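Local coordinates for protein MS5a (Brassica napus, PDB 6L77) that is a meiosis-related protein of undefined molecular function whose cystatin-like folds are linked to a non-canonical enhancement, rather than inhibition, of papain, at residues A[39-44]-A[50-55]; A[144-149]-A[204-209]; A[168-173]-A[177-182]. All blocks are in the same frame, centred on the assembly; numbering follows the deposited sequence.

Interaction 1: residues A[39-44]-A[50-55]; sequences EKYVVV and VSYNIT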
ATOM      1  N   GLU A  39       9.420 -10.008 -14.994  1.00 18.49           N
ATOM      2  CA  GLU A  39      10.131 -10.286 -16.239  1.00 20.71           C
ATOM      3  C   GLU A  39      11.068  -9.150 -16.626  1.00 24.69           C
ATOM      4  O   GLU A  39      12.200  -9.386 -17.060  1.00 21.37           O
ATOM      5  CB  GLU A  39       9.141 -10.510 -17.391  1.00 24.92           C
ATOM      6  CG  GLU A  39       8.420 -11.831 -17.369  1.00 46.89           C
ATOM      7  CD  GLU A  39       9.177 -12.934 -18.089  1.00 66.91           C
ATOM      8  OE1 GLU A  39      10.366 -12.734 -18.415  1.00 75.43           O
ATOM      9  OE2 GLU A  39       8.577 -14.003 -18.332  1.00 76.30           O
ATOM     10  N   LYS A  40      10.600  -7.917 -16.521  1.00 21.00           N
ATOM     11  CA  LYS A  40      11.431  -6.790 -16.913  1.00 20.00           C
ATOM     12  C   LYS A  40      10.772  -5.534 -16.386  1.00 19.26           C
ATOM     13  O   LYS A  40       9.582  -5.531 -16.067  1.00 20.48           O
ATOM     14  CB  LYS A  40      11.605  -6.693 -18.426  1.00 28.55           C
ATOM     15  CG  LYS A  40      10.321  -6.522 -19.202  1.00 29.19           C
ATOM     16  CD  LYS A  40      10.629  -5.876 -20.557  1.00 47.51           C
ATOM     17  CE  LYS A  40       9.405  -5.842 -21.455  1.00 58.77           C
ATOM     18  NZ  LYS A  40       9.627  -4.992 -22.657  1.00 66.71           N
ATOM     19  N   TYR A  41      11.566  -4.473 -16.275  1.00 19.58           N
ATOM     20  CA  TYR A  41      10.985  -3.183 -15.955  1.00 18.65           C
ATOM     21  C   TYR A  41      11.801  -2.105 -16.641  1.00 20.67           C
ATOM     22  O   TYR A  41      12.969  -2.316 -16.995  1.00 20.58           O
ATOM     23  CB  TYR A  41      10.896  -2.943 -14.437  1.00 18.93           C
ATOM     24  CG  TYR A  41      12.237  -2.908 -13.717  1.00 23.01           C
ATOM     25  CD1 TYR A  41      12.841  -4.069 -13.291  1.00 23.63           C
ATOM     26  CD2 TYR A  41      12.879  -1.701 -13.454  1.00 27.20           C
ATOM     27  CE1 TYR A  41      14.034  -4.045 -12.616  1.00 25.50           C
ATOM     28  CE2 TYR A  41      14.080  -1.669 -12.786  1.00 26.72           C
ATOM     29  CZ  TYR A  41      14.648  -2.856 -12.370  1.00 29.69           C
ATOM     30  OH  TYR A  41      15.848  -2.861 -11.714  1.00 32.54           O
ATOM     31  N   VAL A  42      11.145  -0.979 -16.898  1.00 18.94           N
ATOM     32  CA  VAL A  42      11.767   0.182 -17.523  1.00 20.00           C
ATOM     33  C   VAL A  42      11.604   1.337 -16.560  1.00 20.41           C
ATOM     34  O   VAL A  42      10.493   1.601 -16.090  1.00 22.09           O
ATOM     35  CB  VAL A  42      11.133   0.518 -18.882  1.00 20.13           C
ATOM     36  CG1 VAL A  42      11.878   1.698 -19.539  1.00 21.44           C
ATOM     37  CG2 VAL A  42      11.156  -0.708 -19.793  1.00 26.06           C
ATOM     38  N   VAL A  43      12.696   2.029 -16.256  1.00 21.50           N
ATOM     39  CA  VAL A  43      12.596   3.110 -15.288  1.00 22.06           C
ATOM     40  C   VAL A  43      13.150   4.387 -15.899  1.00 23.45           C
ATOM     41  O   VAL A  43      14.204   4.379 -16.547  1.00 24.31           O
ATOM     42  CB  VAL A  43      13.259   2.750 -13.940  1.00 31.10           C
ATOM     43  CG1 VAL A  43      14.594   2.171 -14.117  1.00 38.97           C
ATOM     44  CG2 VAL A  43      13.297   3.941 -12.982  1.00 23.07           C
ATOM     45  N   VAL A  44      12.394   5.474 -15.734  1.00 23.78           N
ATOM     46  CA  VAL A  44      12.780   6.795 -16.197  1.00 25.28           C
ATOM     47  C   VAL A  44      13.310   7.546 -14.990  1.00 26.20           C
ATOM     48  O   VAL A  44      12.653   7.592 -13.944  1.00 25.66           O
ATOM     49  CB  VAL A  44      11.590   7.528 -16.841  1.00 27.03           C
ATOM     50  CG1 VAL A  44      11.980   8.937 -17.254  1.00 27.07           C
ATOM     51  CG2 VAL A  44      11.066   6.737 -18.032  1.00 25.69           C
ATOM     52  N   VAL A  50      11.415   8.303 -11.462  1.00 28.94           N
ATOM     53  CA  VAL A  50      10.082   8.891 -11.381  1.00 24.98           C
ATOM     54  C   VAL A  50       9.009   8.018 -12.016  1.00 27.07           C
ATOM     55  O   VAL A  50       7.816   8.230 -11.731  1.00 24.28           O
ATOM     56  CB  VAL A  50      10.052  10.304 -12.002  1.00 27.97           C
ATOM     57  CG1 VAL A  50      10.849  11.268 -11.157  1.00 31.97           C
ATOM     58  CG2 VAL A  50      10.614  10.270 -13.429  1.00 26.91           C
ATOM     59  N   SER A  51       9.372   7.042 -12.846  1.00 22.90           N
ATOM     60  CA  SER A  51       8.357   6.161 -13.393  1.00 25.24           C
ATOM     61  C   SER A  51       8.921   4.762 -13.564  1.00 23.66           C
ATOM     62  O   SER A  51      10.059   4.586 -14.002  1.00 23.53           O
ATOM     63  CB  SER A  51       7.820   6.675 -14.726  1.00 30.03           C
ATOM     64  OG  SER A  51       8.797   6.572 -15.727  1.00 45.23           O
ATOM     65  N   TYR A  52       8.090   3.778 -13.237  1.00 19.65           N
ATOM     66  CA  TYR A  52       8.380   2.366 -13.420  1.00 18.88           C
ATOM     67  C   TYR A  52       7.303   1.785 -14.319  1.00 19.37           C
ATOM     68  O   TYR A  52       6.115   1.983 -14.064  1.00 21.76           O
ATOM     69  CB  TYR A  52       8.392   1.607 -12.086  1.00 19.53           C
ATOM     70  CG  TYR A  52       9.620   1.853 -11.244  1.00 22.51           C
ATOM     71  CD1 TYR A  52       9.682   2.932 -10.370  1.00 23.07           C
ATOM     72  CD2 TYR A  52      10.727   1.013 -11.335  1.00 23.15           C
ATOM     73  CE1 TYR A  52      10.813   3.162  -9.602  1.00 22.50           C
ATOM     74  CE2 TYR A  52      11.861   1.232 -10.571  1.00 27.30           C
ATOM     75  CZ  TYR A  52      11.896   2.304  -9.708  1.00 26.20           C
ATOM     76  OH  TYR A  52      13.024   2.514  -8.958  1.00 24.99           O
ATOM     77  N   ASN A  53       7.715   1.118 -15.380  1.00 18.10           N
ATOM     78  CA  ASN A  53       6.818   0.340 -16.231  1.00 19.72           C
ATOM     79  C   ASN A  53       7.278  -1.096 -16.071  1.00 18.32           C
ATOM     80  O   ASN A  53       8.346  -1.462 -16.569  1.00 20.83           O
ATOM     81  CB  ASN A  53       6.882   0.814 -17.683  1.00 23.39           C
ATOM     82  CG  ASN A  53       6.140  -0.111 -18.657  1.00 36.65           C
ATOM     83  OD1 ASN A  53       5.316  -0.940 -18.267  1.00 39.32           O
ATOM     84  ND2 ASN A  53       6.445   0.032 -19.940  1.00 49.60           N
ATOM     85  N   ILE A  54       6.493  -1.891 -15.347  1.00 16.18           N
ATOM     86  CA  ILE A  54       6.902  -3.213 -14.893  1.00 15.79           C
ATOM     87  C   ILE A  54       6.068  -4.249 -15.632  1.00 20.35           C
ATOM     88  O   ILE A  54       4.834  -4.152 -15.672  1.00 18.13           O
ATOM     89  CB  ILE A  54       6.714  -3.366 -13.373  1.00 19.32           C
ATOM     90  CG1 ILE A  54       7.496  -2.293 -12.632  1.00 16.75           C
ATOM     91  CG2 ILE A  54       7.112  -4.779 -12.910  1.00 19.27           C
ATOM     92  CD1 ILE A  54       7.035  -2.139 -11.160  1.00 17.94           C
ATOM     93  N   THR A  55       6.741  -5.237 -16.204  1.00 15.41           N
ATOM     94  CA  THR A  55       6.090  -6.390 -16.804  1.00 16.32           C
ATOM     95  C   THR A  55       6.303  -7.571 -15.869  1.00 17.39           C
ATOM     96  O   THR A  55       7.445  -7.952 -15.590  1.00 16.80           O
ATOM     97  CB  THR A  55       6.664  -6.677 -18.192  1.00 21.18           C
ATOM     98  OG1 THR A  55       6.519  -5.511 -19.016  1.00 19.43           O
ATOM     99  CG2 THR A  55       5.945  -7.872 -18.834  1.00 19.02           C
TER
HETATM  100  O   HOH W   1       9.033   3.823 -17.168  1.00 29.09           O

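Interaction 2: residues A[144-149]-A[204-209]; sequences EISFFN and HIAIVR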
ATOM      1  N   GLU A 144       4.548  -2.665   4.813  1.00 24.35           N
ATOM      2  CA  GLU A 144       5.839  -3.053   4.250  1.00 24.45           C
ATOM      3  C   GLU A 144       6.440  -1.936   3.408  1.00 22.26           C
ATOM      4  O   GLU A 144       7.649  -1.677   3.479  1.00 24.37           O
ATOM      5  CB  GLU A 144       5.682  -4.336   3.435  1.00 23.80           C
ATOM      6  CG  GLU A 144       5.452  -5.538   4.334  1.00 27.91           C
ATOM      7  CD  GLU A 144       5.235  -6.830   3.571  1.00 44.76           C
ATOM      8  OE1 GLU A 144       5.105  -6.785   2.326  1.00 45.77           O
ATOM      9  OE2 GLU A 144       5.192  -7.891   4.229  1.00 40.26           O
ATOM     10  N   ILE A 145       5.620  -1.256   2.607  1.00 22.07           N
ATOM     11  CA  ILE A 145       6.135  -0.146   1.811  1.00 20.72           C
ATOM     12  C   ILE A 145       6.581   0.998   2.715  1.00 22.90           C
ATOM     13  O   ILE A 145       7.603   1.644   2.458  1.00 23.28           O
ATOM     14  CB  ILE A 145       5.079   0.312   0.789  1.00 21.97           C
ATOM     15  CG1 ILE A 145       4.753  -0.841  -0.165  1.00 23.25           C
ATOM     16  CG2 ILE A 145       5.591   1.510  -0.001  1.00 24.37           C
ATOM     17  CD1 ILE A 145       3.590  -0.571  -1.082  1.00 21.17           C
ATOM     18  N   SER A 146       5.834   1.253   3.792  1.00 23.93           N
ATOM     19  CA  SER A 146       6.228   2.286   4.747  1.00 24.77           C
ATOM     20  C   SER A 146       7.562   1.951   5.398  1.00 24.74           C
ATOM     21  O   SER A 146       8.442   2.812   5.522  1.00 25.08           O
ATOM     22  CB  SER A 146       5.144   2.449   5.818  1.00 24.48           C
ATOM     23  OG  SER A 146       3.900   2.800   5.239  1.00 25.41           O
ATOM     24  N   PHE A 147       7.723   0.702   5.842  1.00 23.83           N
ATOM     25  CA  PHE A 147       8.975   0.298   6.480  1.00 28.57           C
ATOM     26  C   PHE A 147      10.148   0.425   5.513  1.00 25.70           C
ATOM     27  O   PHE A 147      11.231   0.897   5.891  1.00 28.11           O
ATOM     28  CB  PHE A 147       8.848  -1.139   6.997  1.00 27.75           C
ATOM     29  CG  PHE A 147      10.079  -1.639   7.709  1.00 28.34           C
ATOM     30  CD1 PHE A 147      10.459  -1.097   8.930  1.00 32.00           C
ATOM     31  CD2 PHE A 147      10.857  -2.640   7.152  1.00 31.00           C
ATOM     32  CE1 PHE A 147      11.596  -1.546   9.579  1.00 36.12           C
ATOM     33  CE2 PHE A 147      12.005  -3.096   7.805  1.00 34.46           C
ATOM     34  CZ  PHE A 147      12.367  -2.548   9.011  1.00 33.05           C
ATOM     35  N   PHE A 148       9.939   0.014   4.259  1.00 27.65           N
ATOM     36  CA  PHE A 148      10.967   0.094   3.224  1.00 24.71           C
ATOM     37  C   PHE A 148      11.443   1.525   3.020  1.00 28.35           C
ATOM     38  O   PHE A 148      12.655   1.784   2.928  1.00 28.90           O
ATOM     39  CB  PHE A 148      10.405  -0.486   1.923  1.00 23.57           C
ATOM     40  CG  PHE A 148      11.263  -0.233   0.723  1.00 25.06           C
ATOM     41  CD1 PHE A 148      12.474  -0.896   0.567  1.00 33.05           C
ATOM     42  CD2 PHE A 148      10.849   0.650  -0.264  1.00 23.51           C
ATOM     43  CE1 PHE A 148      13.263  -0.681  -0.546  1.00 30.87           C
ATOM     44  CE2 PHE A 148      11.639   0.881  -1.379  1.00 29.22           C
ATOM     45  CZ  PHE A 148      12.850   0.215  -1.521  1.00 30.33           C
ATOM     46  N   ASN A 149      10.506   2.473   2.962  1.00 25.07           N
ATOM     47  CA  ASN A 149      10.872   3.866   2.739  1.00 26.01           C
ATOM     48  C   ASN A 149      11.535   4.519   3.942  1.00 38.37           C
ATOM     49  O   ASN A 149      12.026   5.648   3.806  1.00 35.91           O
ATOM     50  CB  ASN A 149       9.645   4.683   2.328  1.00 25.86           C
ATOM     51  CG  ASN A 149       9.308   4.526   0.858  1.00 30.86           C
ATOM     52  OD1 ASN A 149       9.973   5.107  -0.001  1.00 35.53           O
ATOM     53  ND2 ASN A 149       8.278   3.731   0.558  1.00 22.42           N
ATOM     54  N   HIS A 204       6.959   1.049  15.694  1.00 34.51           N
ATOM     55  CA  HIS A 204       6.676   1.888  14.538  1.00 33.42           C
ATOM     56  C   HIS A 204       5.195   2.235  14.458  1.00 33.55           C
ATOM     57  O   HIS A 204       4.331   1.447  14.852  1.00 30.08           O
ATOM     58  CB  HIS A 204       7.054   1.200  13.217  1.00 32.62           C
ATOM     59  CG  HIS A 204       8.506   0.855  13.083  1.00 36.01           C
ATOM     60  ND1 HIS A 204       9.447   1.756  12.630  1.00 39.28           N
ATOM     61  CD2 HIS A 204       9.169  -0.305  13.300  1.00 40.76           C
ATOM     62  CE1 HIS A 204      10.632   1.169  12.592  1.00 45.60           C
ATOM     63  NE2 HIS A 204      10.491  -0.083  12.991  1.00 40.71           N
ATOM     64  N   ILE A 205       4.916   3.410  13.893  1.00 31.70           N
ATOM     65  CA  ILE A 205       3.591   3.768  13.396  1.00 30.10           C
ATOM     66  C   ILE A 205       3.749   4.261  11.964  1.00 30.12           C
ATOM     67  O   ILE A 205       4.620   5.093  11.687  1.00 30.27           O
ATOM     68  CB  ILE A 205       2.918   4.851  14.263  1.00 28.78           C
ATOM     69  CG1 ILE A 205       2.568   4.290  15.647  1.00 29.62           C
ATOM     70  CG2 ILE A 205       1.678   5.412  13.570  1.00 31.46           C
ATOM     71  CD1 ILE A 205       2.091   5.341  16.643  1.00 34.83           C
ATOM     72  N   ALA A 206       2.917   3.745  11.059  1.00 25.54           N
ATOM     73  CA  ALA A 206       2.828   4.247   9.694  1.00 24.48           C
ATOM     74  C   ALA A 206       1.459   4.877   9.483  1.00 27.23           C
ATOM     75  O   ALA A 206       0.449   4.384   9.999  1.00 28.47           O
ATOM     76  CB  ALA A 206       3.060   3.132   8.668  1.00 23.34           C
ATOM     77  N   ILE A 207       1.425   5.976   8.738  1.00 25.36           N
ATOM     78  CA  ILE A 207       0.179   6.649   8.383  1.00 23.34           C
ATOM     79  C   ILE A 207       0.160   6.775   6.868  1.00 27.40           C
ATOM     80  O   ILE A 207       1.089   7.339   6.286  1.00 26.30           O
ATOM     81  CB  ILE A 207       0.062   8.031   9.049  1.00 30.60           C
ATOM     82  CG1 ILE A 207       0.111   7.889  10.575  1.00 27.65           C
ATOM     83  CG2 ILE A 207      -1.229   8.717   8.617  1.00 30.04           C
ATOM     84  CD1 ILE A 207       0.111   9.212  11.325  1.00 29.47           C
ATOM     85  N   VAL A 208      -0.872   6.228   6.222  1.00 22.11           N
ATOM     86  CA  VAL A 208      -0.917   6.184   4.759  1.00 22.27           C
ATOM     87  C   VAL A 208      -2.302   6.593   4.281  1.00 24.13           C
ATOM     88  O   VAL A 208      -3.303   6.001   4.700  1.00 22.78           O
ATOM     89  CB  VAL A 208      -0.586   4.784   4.207  1.00 22.04           C
ATOM     90  CG1 VAL A 208      -0.645   4.818   2.674  1.00 27.11           C
ATOM     91  CG2 VAL A 208       0.775   4.310   4.680  1.00 24.83           C
ATOM     92  N   ARG A 209      -2.365   7.584   3.393  1.00 23.13           N
ATOM     93  CA  ARG A 209      -3.619   7.932   2.740  1.00 21.89           C
ATOM     94  C   ARG A 209      -3.663   7.307   1.350  1.00 23.74           C
ATOM     95  O   ARG A 209      -2.760   7.524   0.533  1.00 22.89           O
ATOM     96  CB  ARG A 209      -3.814   9.443   2.632  1.00 23.89           C
ATOM     97  CG  ARG A 209      -5.191   9.777   2.066  1.00 27.58           C
ATOM     98  CD  ARG A 209      -5.378  11.263   1.819  1.00 35.10           C
ATOM     99  NE  ARG A 209      -5.372  12.029   3.057  1.00 35.50           N
ATOM    100  CZ  ARG A 209      -4.402  12.862   3.427  1.00 48.89           C
ATOM    101  NH1 ARG A 209      -3.345  13.063   2.642  1.00 49.12           N
ATOM    102  NH2 ARG A 209      -4.500  13.516   4.580  1.00 49.88           N
TER
HETATM  103  O   HOH W   2       3.768   5.575   5.471  1.00 28.50           O

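Interaction 3: residues A[168-173]-A[177-182]; sequences VETEEN and ETVLKS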
ATOM      1  N   VAL A 168      -8.624   2.521  10.488  1.00 24.20           N
ATOM      2  CA  VAL A 168      -8.870   3.079   9.161  1.00 22.04           C
ATOM      3  C   VAL A 168      -9.926   4.168   9.278  1.00 21.48           C
ATOM      4  O   VAL A 168     -10.934   3.988   9.971  1.00 23.02           O
ATOM      5  CB  VAL A 168      -9.326   2.001   8.157  1.00 24.30           C
ATOM      6  CG1 VAL A 168      -9.598   2.641   6.800  1.00 24.05           C
ATOM      7  CG2 VAL A 168      -8.260   0.907   8.021  1.00 21.18           C
ATOM      8  N   GLU A 169      -9.702   5.289   8.596  1.00 20.28           N
ATOM      9  CA  GLU A 169     -10.657   6.385   8.563  1.00 24.13           C
ATOM     10  C   GLU A 169     -11.147   6.578   7.136  1.00 23.61           C
ATOM     11  O   GLU A 169     -10.346   6.604   6.188  1.00 20.13           O
ATOM     12  CB  GLU A 169     -10.060   7.689   9.115  1.00 28.19           C
ATOM     13  CG  GLU A 169     -11.052   8.857   9.053  1.00 28.35           C
ATOM     14  CD  GLU A 169     -10.667  10.064   9.908  1.00 37.72           C
ATOM     15  OE1 GLU A 169      -9.558  10.075  10.480  1.00 36.24           O
ATOM     16  OE2 GLU A 169     -11.492  11.001  10.009  1.00 30.31           O
ATOM     17  N   THR A 170     -12.463   6.701   6.987  1.00 21.20           N
ATOM     18  CA  THR A 170     -13.107   6.951   5.708  1.00 25.36           C
ATOM     19  C   THR A 170     -13.789   8.309   5.739  1.00 24.35           C
ATOM     20  O   THR A 170     -13.991   8.909   6.795  1.00 29.52           O
ATOM     21  CB  THR A 170     -14.155   5.881   5.372  1.00 26.20           C
ATOM     22  OG1 THR A 170     -15.178   5.911   6.371  1.00 26.76           O
ATOM     23  CG2 THR A 170     -13.522   4.490   5.327  1.00 28.39           C
ATOM     24  N   GLU A 171     -14.178   8.756   4.545  1.00 27.41           N
ATOM     25  CA  GLU A 171     -14.898  10.006   4.358  1.00 28.53           C
ATOM     26  C   GLU A 171     -16.402   9.838   4.505  1.00 26.94           C
ATOM     27  O   GLU A 171     -17.109  10.827   4.709  1.00 30.91           O
ATOM     28  CB  GLU A 171     -14.559  10.574   2.968  1.00 37.10           C
ATOM     29  CG  GLU A 171     -13.092  10.304   2.578  1.00 50.82           C
ATOM     30  CD  GLU A 171     -12.706  10.792   1.180  1.00 56.53           C
ATOM     31  OE1 GLU A 171     -13.589  10.917   0.303  1.00 55.33           O
ATOM     32  OE2 GLU A 171     -11.502  11.043   0.962  1.00 57.05           O
ATOM     33  N   GLU A 172     -16.895   8.601   4.432  1.00 23.06           N
ATOM     34  CA  GLU A 172     -18.315   8.305   4.452  1.00 28.54           C
ATOM     35  C   GLU A 172     -18.570   7.168   5.428  1.00 24.60           C
ATOM     36  O   GLU A 172     -17.716   6.294   5.625  1.00 23.03           O
ATOM     37  CB  GLU A 172     -18.829   7.893   3.071  1.00 42.12           C
ATOM     38  CG  GLU A 172     -18.441   8.816   1.939  1.00 64.22           C
ATOM     39  CD  GLU A 172     -18.628   8.157   0.588  1.00 83.75           C
ATOM     40  OE1 GLU A 172     -19.011   6.963   0.554  1.00 84.80           O
ATOM     41  OE2 GLU A 172     -18.390   8.828  -0.439  1.00 92.86           O
ATOM     42  N   ASN A 173     -19.763   7.181   6.008  1.00 23.88           N
ATOM     43  CA  ASN A 173     -20.178   6.189   6.994  1.00 23.70           C
ATOM     44  C   ASN A 173     -20.611   4.915   6.269  1.00 23.22           C
ATOM     45  O   ASN A 173     -21.762   4.797   5.842  1.00 27.62           O
ATOM     46  CB  ASN A 173     -21.305   6.755   7.847  1.00 24.89           C
ATOM     47  CG  ASN A 173     -21.633   5.876   9.033  1.00 25.69           C
ATOM     48  OD1 ASN A 173     -21.384   4.674   9.003  1.00 27.91           O
ATOM     49  ND2 ASN A 173     -22.194   6.465  10.074  1.00 25.80           N
ATOM     50  N   GLU A 177     -17.071  -3.973   6.079  0.50 19.00           N
ATOM     51  CA  GLU A 177     -16.674  -4.794   4.937  0.50 20.92           C
ATOM     52  C   GLU A 177     -16.293  -3.931   3.738  0.50 21.96           C
ATOM     53  O   GLU A 177     -15.354  -4.257   2.998  0.50 20.51           O
ATOM     54  CB  GLU A 177     -17.806  -5.756   4.563  0.50 26.70           C
ATOM     55  CG  GLU A 177     -18.388  -6.531   5.732  0.50 27.30           C
ATOM     56  CD  GLU A 177     -19.528  -5.786   6.408  0.50 34.36           C
ATOM     57  OE1 GLU A 177     -20.677  -5.871   5.914  0.50 40.98           O
ATOM     58  OE2 GLU A 177     -19.271  -5.098   7.415  0.50 20.69           O
ATOM     59  N   THR A 178     -17.016  -2.831   3.525  1.00 20.96           N
ATOM     60  CA  THR A 178     -16.676  -1.912   2.441  1.00 20.98           C
ATOM     61  C   THR A 178     -15.315  -1.274   2.668  1.00 24.13           C
ATOM     62  O   THR A 178     -14.531  -1.112   1.724  1.00 21.98           O
ATOM     63  CB  THR A 178     -17.756  -0.837   2.327  1.00 21.76           C
ATOM     64  OG1 THR A 178     -19.002  -1.469   2.015  1.00 25.59           O
ATOM     65  CG2 THR A 178     -17.410   0.173   1.242  1.00 26.00           C
ATOM     66  N   VAL A 179     -15.014  -0.905   3.916  1.00 19.66           N
ATOM     67  CA  VAL A 179     -13.723  -0.285   4.203  1.00 18.81           C
ATOM     68  C   VAL A 179     -12.581  -1.212   3.816  1.00 23.56           C
ATOM     69  O   VAL A 179     -11.546  -0.771   3.302  1.00 21.34           O
ATOM     70  CB  VAL A 179     -13.654   0.111   5.688  1.00 19.97           C
ATOM     71  CG1 VAL A 179     -12.329   0.764   6.008  1.00 21.48           C
ATOM     72  CG2 VAL A 179     -14.805   1.072   6.036  1.00 20.40           C
ATOM     73  N   LEU A 180     -12.742  -2.509   4.063  1.00 17.97           N
ATOM     74  CA  LEU A 180     -11.663  -3.473   3.843  1.00 18.61           C
ATOM     75  C   LEU A 180     -11.585  -4.001   2.415  1.00 24.76           C
ATOM     76  O   LEU A 180     -10.487  -4.346   1.955  1.00 21.05           O
ATOM     77  CB  LEU A 180     -11.836  -4.657   4.799  1.00 18.48           C
ATOM     78  CG  LEU A 180     -11.582  -4.334   6.265  1.00 23.93           C
ATOM     79  CD1 LEU A 180     -12.333  -5.315   7.184  1.00 23.72           C
ATOM     80  CD2 LEU A 180     -10.076  -4.390   6.513  1.00 25.41           C
ATOM     81  N   LYS A 181     -12.714  -4.099   1.706  1.00 22.24           N
ATOM     82  CA  LYS A 181     -12.754  -4.842   0.450  1.00 23.61           C
ATOM     83  C   LYS A 181     -12.944  -3.984  -0.796  1.00 27.17           C
ATOM     84  O   LYS A 181     -12.725  -4.484  -1.900  1.00 30.85           O
ATOM     85  CB  LYS A 181     -13.877  -5.899   0.486  1.00 23.65           C
ATOM     86  CG  LYS A 181     -13.667  -7.025   1.494  1.00 31.46           C
ATOM     87  CD  LYS A 181     -14.771  -8.078   1.372  1.00 39.29           C
ATOM     88  CE  LYS A 181     -14.817  -8.999   2.581  1.00 45.32           C
ATOM     89  NZ  LYS A 181     -13.617  -9.864   2.698  1.00 51.31           N
ATOM     90  N   SER A 182     -13.373  -2.734  -0.671  1.00 22.40           N
ATOM     91  CA  SER A 182     -13.583  -1.899  -1.844  1.00 21.64           C
ATOM     92  C   SER A 182     -12.444  -0.901  -1.996  1.00 24.26           C
ATOM     93  O   SER A 182     -11.924  -0.376  -1.009  1.00 20.33           O
ATOM     94  CB  SER A 182     -14.911  -1.153  -1.773  1.00 30.71           C
ATOM     95  OG  SER A 182     -14.805  -0.017  -0.951  1.00 44.17           O
TER

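Interaction 1: residues A[39-44]-A[50-55]
Thr55 O takes two donors at once, Glu39 N at 2.9 Å and the longer Lys40 N at 3.3 Å, which makes Glu39 and Lys40 a classic beta bulge opposite Thr55. From there the antiparallel hairpin of strands 34-45 and 49-60 runs in regular pairs. Thr55 N returns a bond to Lys40 O, Val42 and Asn53 exchange N-H and C=O in both directions, and Val44 N reaches Ser51 O. At the far end Val50 N binds Val44 O at 2.9 Å, so Val50 and Ser51 form a second classic bulge opposite Val44. Val42 O also accepts from a water, which lies 3.1 Å from Ser51 OG and links the two strands beside their backbone bonds. Thr55 OG1 is hydrogen-bonded to Lys91, while the aliphatic chain of Lys40 slants across the Thr55 side chain, Lys40 CG lying 3.8 Å from Thr55 CB.

On the other face Val43 CG2 sits over the Tyr52 ring in a CH-pi contact, 4.0 Å from the centroid and 17° off the normal. Tyr41 lies alongside Tyr52, CD2 to CD2 at 4.1 Å, and its CB meets Ile54 CG1. The backbone polar groups thus hold the register, with Tyr41, Val43, Tyr52 and Ile54 turned to helix 12-29 and a mixed face of Lys40, Val42, Val44, Ser51, Asn53 and Thr55 carrying the water on the other.

Interaction 2: residues A[144-149]-A[204-209]
Ser146 turns its side chain onto strand 204-209, with OG 3.5 Å from Ala206 CB and also close to Val208 CG2. This is a helix laid across an antiparallel sheet, the arrangement of a cystatin-like fold: helix 138-150 crosses strand 201-212 with 8.9 Å between the short axes and 112° between their directions. The small side chains of Ser146 and Ala206 meet through CB as well, and their alpha carbons are the nearest pair across the contact, 6.3 Å apart.

One residue further along the helix, Phe147 swings its ring toward the beginning of the strand segment. Its CG stands anti to the backbone N (chi1 -178°), which carries the ring out to His204. There the edge of Phe147 points at the face of His204 in an offset edge-to-face pair, with the planes at 81°. Phe147 CE1 comes 3.9 Å from His204 NE2, so the touch is made near the rim of the imidazole.

The next shell fixes these groups. His204 NE2 is hydrogen-bonded to Gln194 and its ring is stacked with Tyr192; both partners belong to strand 186-195, and Phe147 touches them too. Ser146 OG is bonded to Tyr142 O one turn back in the helix, so this buried hydroxyl has a polar partner although its neighbours on the strand are methyl groups. Ser225 of strand 219-227 touches Ser146 from the next strand of the sheet.

A water completes the link between helix and strand: it donates to Ser146 OG at 2.8 Å and, more weakly, to Ile207 O at 3.3 Å.

Interaction 3: residues A[168-173]-A[177-182]
Val179 looks across at Thr170 and Val168 from a short helical turn, with Val179 CA 7.4 Å from Thr170 CA, and no hydrogen bond joins the two backbones. The contact is made by methyl groups. Val179 CG1, anti to its backbone N (chi1 -180°), slides past the side chain of Val168 and meets its CG1 at 3.4 Å, tighter than usual van der Waals contact for two carbons. The other branch, Val179 CG2, turns to Thr170, whose CG2 lies 3.7 Å from it, the two side chains set obliquely. One valine thus touches two strand residues, CG1 chiefly at Val168 and CG2 nearest Thr170.

These pieces belong to a strand-turn-helix connection at one end of the antiparallel sheet: strand 161-170 runs out, the chain bends back, and helix 176-181 tucks against the strand it has just left before strand 186-195 begins. The edge strand 124-127 closes over the same spot, with Tyr126 touching both Thr170 and Val179, while Met128 and Val174 also reach Val179.

Thr170 uses its two branches differently. With its hydroxyl between the backbone N and the carbonyl carbon (chi1 62°), OG1 donates to Glu172 O at 2.7 Å and ties down the bend beyond the strand, leaving CG2 turned to the helix. A valine here, lacking the hydroxyl, would probably leave Glu172 O without this partner and the bend freer to move.

At the other end of the helix, Ser182 is the first residue to leave helical geometry. Its OG donates to Thr178 O at 2.9 Å while its backbone N binds the same oxygen from the opposite face of the carbonyl plane.

All three contacts reach one antiparallel sheet but at well separated places. Interaction 1 joins outermost strand 34-45 to its neighbour and comes first along the chain. Interaction 2, with its centre about 22 Å away, sets helix 138-150 on strand 201-212, deeper in the protein. Interaction 3 is nested inside the chain loop that interaction 2 closes; their centres are about 19 Å apart and their nearest atoms about 6 Å, without touching. Interactions 1 and 3 lie on opposite sides of the chain's centre, about 31 Å between centres. The continuous sheet therefore connects a local hairpin, a long-range helix-on-sheet contact and a local strand-helix turn within one chain.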